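Local coordinates for Two-component system response regulator/GGDEF domain protein (Aeromonas salmonicida, PDB 3LUF) that probably makes cyclic di-GMP from two GTP molecules as a whole protein, this piece holding its two receiver domains, each with a bound magnesium ion, at residues B[135-138]-B[139-143]; B[186-189]-B[190-194]. All coordinates share one frame; numbering follows the deposited sequence.

Contact 1. Residues B[135-138]-B[139-143]; sequences TSRH and RTMAQ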
ATOM      1  N   THR B 135      19.156  16.677  -2.788  1.00 27.40           N
ATOM      2  CA  THR B 135      19.264  16.047  -1.459  1.00 27.83           C
ATOM      3  C   THR B 135      18.218  14.965  -1.226  1.00 26.75           C
ATOM      4  O   THR B 135      18.556  13.823  -0.902  1.00 26.83           O
ATOM      5  CB  THR B 135      19.192  17.110  -0.317  1.00 28.15           C
ATOM      6  OG1 THR B 135      20.323  17.979  -0.426  1.00 32.47           O
ATOM      7  CG2 THR B 135      19.189  16.460   1.080  1.00 29.45           C
ATOM      8  N   SER B 136      16.945  15.312  -1.365  1.00 25.92           N
ATOM      9  CA  SER B 136      15.937  14.284  -1.180  1.00 24.98           C
ATOM     10  C   SER B 136      15.969  13.290  -2.339  1.00 24.05           C
ATOM     11  O   SER B 136      15.770  12.095  -2.113  1.00 23.79           O
ATOM     12  CB  SER B 136      14.556  14.870  -0.947  1.00 25.01           C
ATOM     13  OG  SER B 136      14.247  15.793  -1.972  1.00 25.00           O
ATOM     14  N   ARG B 137      16.238  13.765  -3.563  1.00 22.28           N
ATOM     15  CA  ARG B 137      16.306  12.866  -4.723  1.00 20.47           C
ATOM     16  C   ARG B 137      17.366  11.780  -4.516  1.00 21.00           C
ATOM     17  O   ARG B 137      17.098  10.591  -4.730  1.00 18.81           O
ATOM     18  CB  ARG B 137      16.557  13.622  -6.048  1.00 20.33           C
ATOM     19  CG  ARG B 137      16.615  12.723  -7.295  1.00 18.74           C
ATOM     20  CD  ARG B 137      16.651  13.554  -8.574  1.00 21.35           C
ATOM     21  NE  ARG B 137      17.950  14.198  -8.771  1.00 24.07           N
ATOM     22  CZ  ARG B 137      18.225  15.492  -8.569  1.00 25.11           C
ATOM     23  NH1 ARG B 137      17.305  16.371  -8.175  1.00 21.83           N
ATOM     24  NH2 ARG B 137      19.477  15.910  -8.768  1.00 23.80           N
ATOM     25  N   HIS B 138      18.566  12.189  -4.091  1.00 20.58           N
ATOM     26  CA  HIS B 138      19.652  11.220  -3.852  1.00 21.17           C
ATOM     27  C   HIS B 138      19.405  10.298  -2.657  1.00 20.70           C
ATOM     28  O   HIS B 138      19.821   9.141  -2.673  1.00 18.93           O
ATOM     29  CB  HIS B 138      21.013  11.934  -3.758  1.00 22.19           C
ATOM     30  CG  HIS B 138      21.530  12.396  -5.086  1.00 24.49           C
ATOM     31  ND1 HIS B 138      22.807  12.886  -5.268  1.00 27.52           N
ATOM     32  CD2 HIS B 138      20.933  12.441  -6.305  1.00 26.06           C
ATOM     33  CE1 HIS B 138      22.974  13.203  -6.539  1.00 27.02           C
ATOM     34  NE2 HIS B 138      21.854  12.940  -7.190  1.00 25.71           N
ATOM     35  N   ARG B 139      18.717  10.805  -1.642  1.00 19.84           N
ATOM     36  CA  ARG B 139      18.392   9.987  -0.489  1.00 20.31           C
ATOM     37  C   ARG B 139      17.432   8.874  -0.908  1.00 19.53           C
ATOM     38  O   ARG B 139      17.611   7.715  -0.538  1.00 18.45           O
ATOM     39  CB  ARG B 139      17.766  10.830   0.626  1.00 20.84           C
ATOM     40  CG  ARG B 139      17.301   9.992   1.803  1.00 24.21           C
ATOM     41  CD  ARG B 139      16.878  10.820   3.001  1.00 29.81           C
ATOM     42  NE  ARG B 139      15.643  11.560   2.753  1.00 33.56           N
ATOM     43  CZ  ARG B 139      15.562  12.891   2.674  1.00 36.13           C
ATOM     44  NH1 ARG B 139      16.649  13.653   2.821  1.00 38.38           N
ATOM     45  NH2 ARG B 139      14.388  13.467   2.457  1.00 36.77           N
ATOM     46  N   THR B 140      16.425   9.234  -1.706  1.00 18.58           N
ATOM     47  CA  THR B 140      15.420   8.267  -2.109  1.00 17.52           C
ATOM     48  C   THR B 140      16.055   7.236  -3.031  1.00 17.16           C
ATOM     49  O   THR B 140      15.775   6.040  -2.910  1.00 16.79           O
ATOM     50  CB  THR B 140      14.240   8.977  -2.814  1.00 17.76           C
ATOM     51  OG1 THR B 140      13.643   9.881  -1.891  1.00 18.36           O
ATOM     52  CG2 THR B 140      13.190   7.997  -3.240  1.00 17.54           C
HETATM   53  N   MSE B 141      16.886   7.713  -3.957  1.00 16.57           N
HETATM   54  CA  MSE B 141      17.653   6.851  -4.860  1.00 17.00           C
HETATM   55  C   MSE B 141      18.531   5.879  -4.095  1.00 17.44           C
HETATM   56  O   MSE B 141      18.544   4.696  -4.397  1.00 16.61           O
HETATM   57  CB  MSE B 141      18.491   7.664  -5.841  1.00 17.35           C
HETATM   58  CG  MSE B 141      17.647   8.259  -6.953  1.00 22.29           C
HETATM   59 SE   MSE B 141      18.883   9.361  -7.953  1.00 33.66          SE
HETATM   60  CE  MSE B 141      19.969   7.882  -8.583  1.00 20.34           C
ATOM     61  N   ALA B 142      19.217   6.373  -3.066  1.00 18.36           N
ATOM     62  CA  ALA B 142      20.076   5.488  -2.269  1.00 19.13           C
ATOM     63  C   ALA B 142      19.265   4.400  -1.555  1.00 19.56           C
ATOM     64  O   ALA B 142      19.687   3.229  -1.520  1.00 19.80           O
ATOM     65  CB  ALA B 142      20.916   6.294  -1.266  1.00 20.28           C
ATOM     66  N   GLN B 143      18.100   4.783  -1.027  1.00 19.55           N
ATOM     67  CA  GLN B 143      17.204   3.852  -0.336  1.00 19.90           C
ATOM     68  C   GLN B 143      16.735   2.784  -1.339  1.00 18.87           C
ATOM     69  O   GLN B 143      16.731   1.615  -1.041  1.00 17.57           O
ATOM     70  CB  GLN B 143      16.021   4.599   0.294  1.00 21.43           C
ATOM     71  CG  GLN B 143      16.372   5.397   1.582  1.00 24.91           C
ATOM     72  CD  GLN B 143      15.304   6.420   2.031  1.00 29.61           C
ATOM     73  OE1 GLN B 143      14.461   6.875   1.250  1.00 32.52           O
ATOM     74  NE2 GLN B 143      15.385   6.825   3.294  1.00 30.25           N
TER
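R139 N to T135 O opens a run of four i to i+4 backbone hydrogen bonds through one unbroken helix, the shortest being A142 N to H138 O at 2.9 Å. The carbonyl of S136 is gripped twice by T140: the backbone N donates to it at 3.0 Å and the hydroxyl OG1 adds a second bond to the same S136 O at 3.1 Å, from the opposite face of the carbonyl plane. OG1 gets there because it stands anti to its own carbonyl carbon, beside the backbone N (chi1 -62°).

R139 folds back over the preceding turn. Its chain bends at chi3 (69°), which lays one guanidinium face over S136 CA, with NH2 3.7 Å from S136 CB. The hydroxyl of S136 is turned instead to D131.

This is the first helix of the second CheY-like receiver domain, linking strand 126-130 to strand 150-154 in a beta-alpha-beta unit, and the side chain of S136 lies about 6 Å from the bound magnesium ion.

Selenomethionine M141, which packs on V129 and V151 of the flanking strands, lies alongside R137 and H138, pointing the same way as both. Its SE reaches R137 CG at 4.1 Å and approaches the H138 ring obliquely, 60° off the normal and 5.0 Å from the centroid. E153 on strand 150-154 receives R137 NE in a salt bridge and H138 NE2 in a weak hydrogen bond.

Contact 2. Residues B[186-189]-B[190-194]; sequences SLVR and MLRER. With DMS (dimethyl sulfoxide), chain I.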
ATOM      1  N   SER B 186       0.429  17.297 -12.390  1.00 14.46           N
ATOM      2  CA  SER B 186       0.458  17.513 -13.828  1.00 14.50           C
ATOM      3  C   SER B 186       1.249  16.441 -14.565  1.00 13.15           C
ATOM      4  O   SER B 186       0.837  15.977 -15.617  1.00 12.00           O
ATOM      5  CB  SER B 186       1.065  18.873 -14.154  1.00 14.92           C
ATOM      6  OG  SER B 186       0.187  19.877 -13.757  1.00 18.01           O
ATOM      7  N   LEU B 187       2.384  16.049 -14.003  1.00 11.61           N
ATOM      8  CA  LEU B 187       3.160  14.975 -14.602  1.00 11.52           C
ATOM      9  C   LEU B 187       2.340  13.685 -14.567  1.00 11.49           C
ATOM     10  O   LEU B 187       2.304  12.931 -15.528  1.00 11.20           O
ATOM     11  CB  LEU B 187       4.510  14.775 -13.890  1.00 11.13           C
ATOM     12  CG  LEU B 187       5.365  13.589 -14.344  1.00 10.89           C
ATOM     13  CD1 LEU B 187       5.762  13.665 -15.833  1.00 11.47           C
ATOM     14  CD2 LEU B 187       6.616  13.555 -13.452  1.00 12.74           C
ATOM     15  N   VAL B 188       1.714  13.406 -13.435  1.00  9.60           N
ATOM     16  CA  VAL B 188       0.895  12.187 -13.376  1.00 10.71           C
ATOM     17  C   VAL B 188      -0.236  12.212 -14.436  1.00 11.09           C
ATOM     18  O   VAL B 188      -0.477  11.223 -15.118  1.00 11.83           O
ATOM     19  CB  VAL B 188       0.357  11.990 -11.955  1.00 11.19           C
ATOM     20  CG1 VAL B 188      -0.635  10.889 -11.926  1.00 10.48           C
ATOM     21  CG2 VAL B 188       1.546  11.666 -11.031  1.00 13.45           C
ATOM     22  N   ARG B 189      -0.916  13.342 -14.574  1.00 11.55           N
ATOM     23  CA  ARG B 189      -1.937  13.463 -15.633  1.00 12.39           C
ATOM     24  C   ARG B 189      -1.365  13.147 -17.034  1.00 12.00           C
ATOM     25  O   ARG B 189      -2.001  12.407 -17.788  1.00 12.08           O
ATOM     26  CB  ARG B 189      -2.607  14.851 -15.619  1.00 12.71           C
ATOM     27  CG  ARG B 189      -3.396  15.172 -14.346  1.00 16.51           C
ATOM     28  CD  ARG B 189      -4.430  16.342 -14.568  1.00 26.54           C
ATOM     29  NE  ARG B 189      -3.787  17.516 -15.162  1.00 31.00           N
ATOM     30  CZ  ARG B 189      -3.084  18.422 -14.482  1.00 34.30           C
ATOM     31  NH1 ARG B 189      -2.934  18.323 -13.150  1.00 33.80           N
ATOM     32  NH2 ARG B 189      -2.519  19.431 -15.141  1.00 35.21           N
HETATM   33  N   MSE B 190      -0.178  13.675 -17.374  1.00 12.16           N
HETATM   34  CA  MSE B 190       0.436  13.397 -18.658  1.00 10.80           C
HETATM   35  C   MSE B 190       0.707  11.902 -18.839  1.00 10.88           C
HETATM   36  O   MSE B 190       0.453  11.313 -19.905  1.00 11.68           O
HETATM   37  CB  MSE B 190       1.734  14.205 -18.813  1.00 11.38           C
HETATM   38  CG  MSE B 190       1.434  15.672 -19.012  1.00 12.57           C
HETATM   39 SE   MSE B 190       3.105  16.592 -19.422  1.00 16.07          SE
HETATM   40  CE  MSE B 190       3.556  15.722 -21.042  1.00 16.41           C
ATOM     41  N   LEU B 191       1.256  11.287 -17.785  1.00 10.05           N
ATOM     42  CA  LEU B 191       1.626   9.892 -17.843  1.00  9.39           C
ATOM     43  C   LEU B 191       0.385   9.033 -18.052  1.00  9.22           C
ATOM     44  O   LEU B 191       0.380   8.084 -18.843  1.00 11.05           O
ATOM     45  CB  LEU B 191       2.407   9.455 -16.563  1.00  8.70           C
ATOM     46  CG  LEU B 191       3.801  10.083 -16.450  1.00 10.67           C
ATOM     47  CD1 LEU B 191       4.473   9.596 -15.156  1.00 13.14           C
ATOM     48  CD2 LEU B 191       4.693   9.738 -17.659  1.00 12.94           C
ATOM     49  N   ARG B 192      -0.667   9.351 -17.316  1.00  9.67           N
ATOM     50  CA  ARG B 192      -1.861   8.501 -17.363  1.00  8.99           C
ATOM     51  C   ARG B 192      -2.646   8.688 -18.651  1.00 10.56           C
ATOM     52  O   ARG B 192      -3.469   7.834 -18.982  1.00 11.81           O
ATOM     53  CB  ARG B 192      -2.753   8.777 -16.175  1.00  9.19           C
ATOM     54  CG  ARG B 192      -2.332   8.067 -14.910  1.00  9.05           C
ATOM     55  CD  ARG B 192      -2.675   6.578 -14.922  1.00  8.83           C
ATOM     56  NE  ARG B 192      -2.033   5.941 -13.757  1.00 10.44           N
ATOM     57  CZ  ARG B 192      -0.870   5.281 -13.797  1.00 12.58           C
ATOM     58  NH1 ARG B 192      -0.231   5.129 -14.946  1.00 10.11           N
ATOM     59  NH2 ARG B 192      -0.358   4.758 -12.686  1.00 11.89           N
ATOM     60  N   GLU B 193      -2.404   9.780 -19.379  1.00 11.75           N
ATOM     61  CA  GLU B 193      -2.995   9.876 -20.733  1.00 12.47           C
ATOM     62  C   GLU B 193      -2.436   8.841 -21.718  1.00 13.47           C
ATOM     63  O   GLU B 193      -3.106   8.512 -22.716  1.00 12.92           O
ATOM     64  CB  GLU B 193      -2.800  11.292 -21.290  1.00 11.17           C
ATOM     65  CG  GLU B 193      -3.631  12.337 -20.539  1.00 12.42           C
ATOM     66  CD  GLU B 193      -3.761  13.623 -21.326  1.00 17.59           C
ATOM     67  OE1 GLU B 193      -2.726  14.175 -21.689  1.00 17.18           O
ATOM     68  OE2 GLU B 193      -4.909  14.086 -21.549  1.00 22.70           O
ATOM     69  N   ARG B 194      -1.248   8.311 -21.402  1.00 14.42           N
ATOM     70  CA  ARG B 194      -0.560   7.290 -22.213  1.00 15.79           C
ATOM     71  C   ARG B 194      -0.541   5.900 -21.574  1.00 15.76           C
ATOM     72  O   ARG B 194      -0.650   4.887 -22.285  1.00 17.07           O
ATOM     73  CB  ARG B 194       0.903   7.683 -22.476  1.00 16.01           C
ATOM     74  CG  ARG B 194       1.145   8.835 -23.351  1.00 18.26           C
ATOM     75  CD  ARG B 194       2.662   8.990 -23.563  1.00 17.20           C
ATOM     76  NE  ARG B 194       3.189   8.207 -24.676  1.00 19.77           N
ATOM     77  CZ  ARG B 194       4.486   8.125 -24.967  1.00 17.57           C
ATOM     78  NH1 ARG B 194       5.384   8.717 -24.185  1.00 18.89           N
ATOM     79  NH2 ARG B 194       4.898   7.412 -26.011  1.00 22.30           N
TER
HETATM   80  S   DMS I 259       1.604  23.508 -12.971  1.00 53.49           S
HETATM   81  O   DMS I 259       1.955  21.748 -13.081  1.00 52.95           O
HETATM   82  C1  DMS I 259      -0.064  23.796 -12.301  1.00 52.29           C
HETATM   83  C2  DMS I 259       2.594  24.236 -11.630  1.00 53.10           C
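L187 and L191 make an apolar contact along helix 184-194, which joins strand 172-176 to strand 201-207 in a beta-alpha-beta unit of the second receiver domain. Their side chains cross at a slant, one helical turn apart. L187 CD1 lies 4.1 Å from L191 CG, while L191 CG also rests 3.3 Å from the L187 carbonyl oxygen. CG of L187 is anti to the backbone N (chi1 175°), which brings the end of its side chain back nearer to L191 although its CB sets out away from it. Both leucines also pack on L161 of helix 157-166, and L191 and V188 touch I202 of strand 201-207.

Backbone hydrogen bonds tie the same turns together. L191 N to L187 O and R192 N to V188 O run nearly straight out from their carbonyls, the latter at 2.9 Å. The bond from E193 N to R189 O is more bent, with an N-H...O angle of 140°.

Among the charged groups, R192 turns off at chi2 (-75°) and carries its guanidinium away from the preceding turn to the carbonyls of G221, Y195 and L200. Aliphatic CG of E193 sits over the preceding turn, 3.2 Å from R189 O. R192 and E193 also pack on H107 of the second subunit.

A further polar cluster lies at S186. R189 lays one guanidinium face over S186 CA and makes a weak bond from NH2 to S186 OG, while S186 OG donates to the oxygen of a dimethyl sulfoxide, probably from the crystallisation liquor, at 2.7 Å.

How the contacts relate
Contacts 1 and 2 lie in series on two helices of one receiver domain, their centres 23 Å apart and their nearest atoms about 11 Å apart without touching. Both are partly buried, contact 2 somewhat more so (four of eight touching residues buried, against three). Contact 1 is nearer the centre of the chain (13 Å against 26 Å) and nearer the magnesium: about 6 Å from the S136 side chain, against about 11 Å from that of L187. Their buried chemistry also differs. In 135-143 it mixes a charged group and a hydroxyl with selenomethionine, whereas in 186-194 it is mainly aliphatic, with one arginine, and the far turn meets the second subunit.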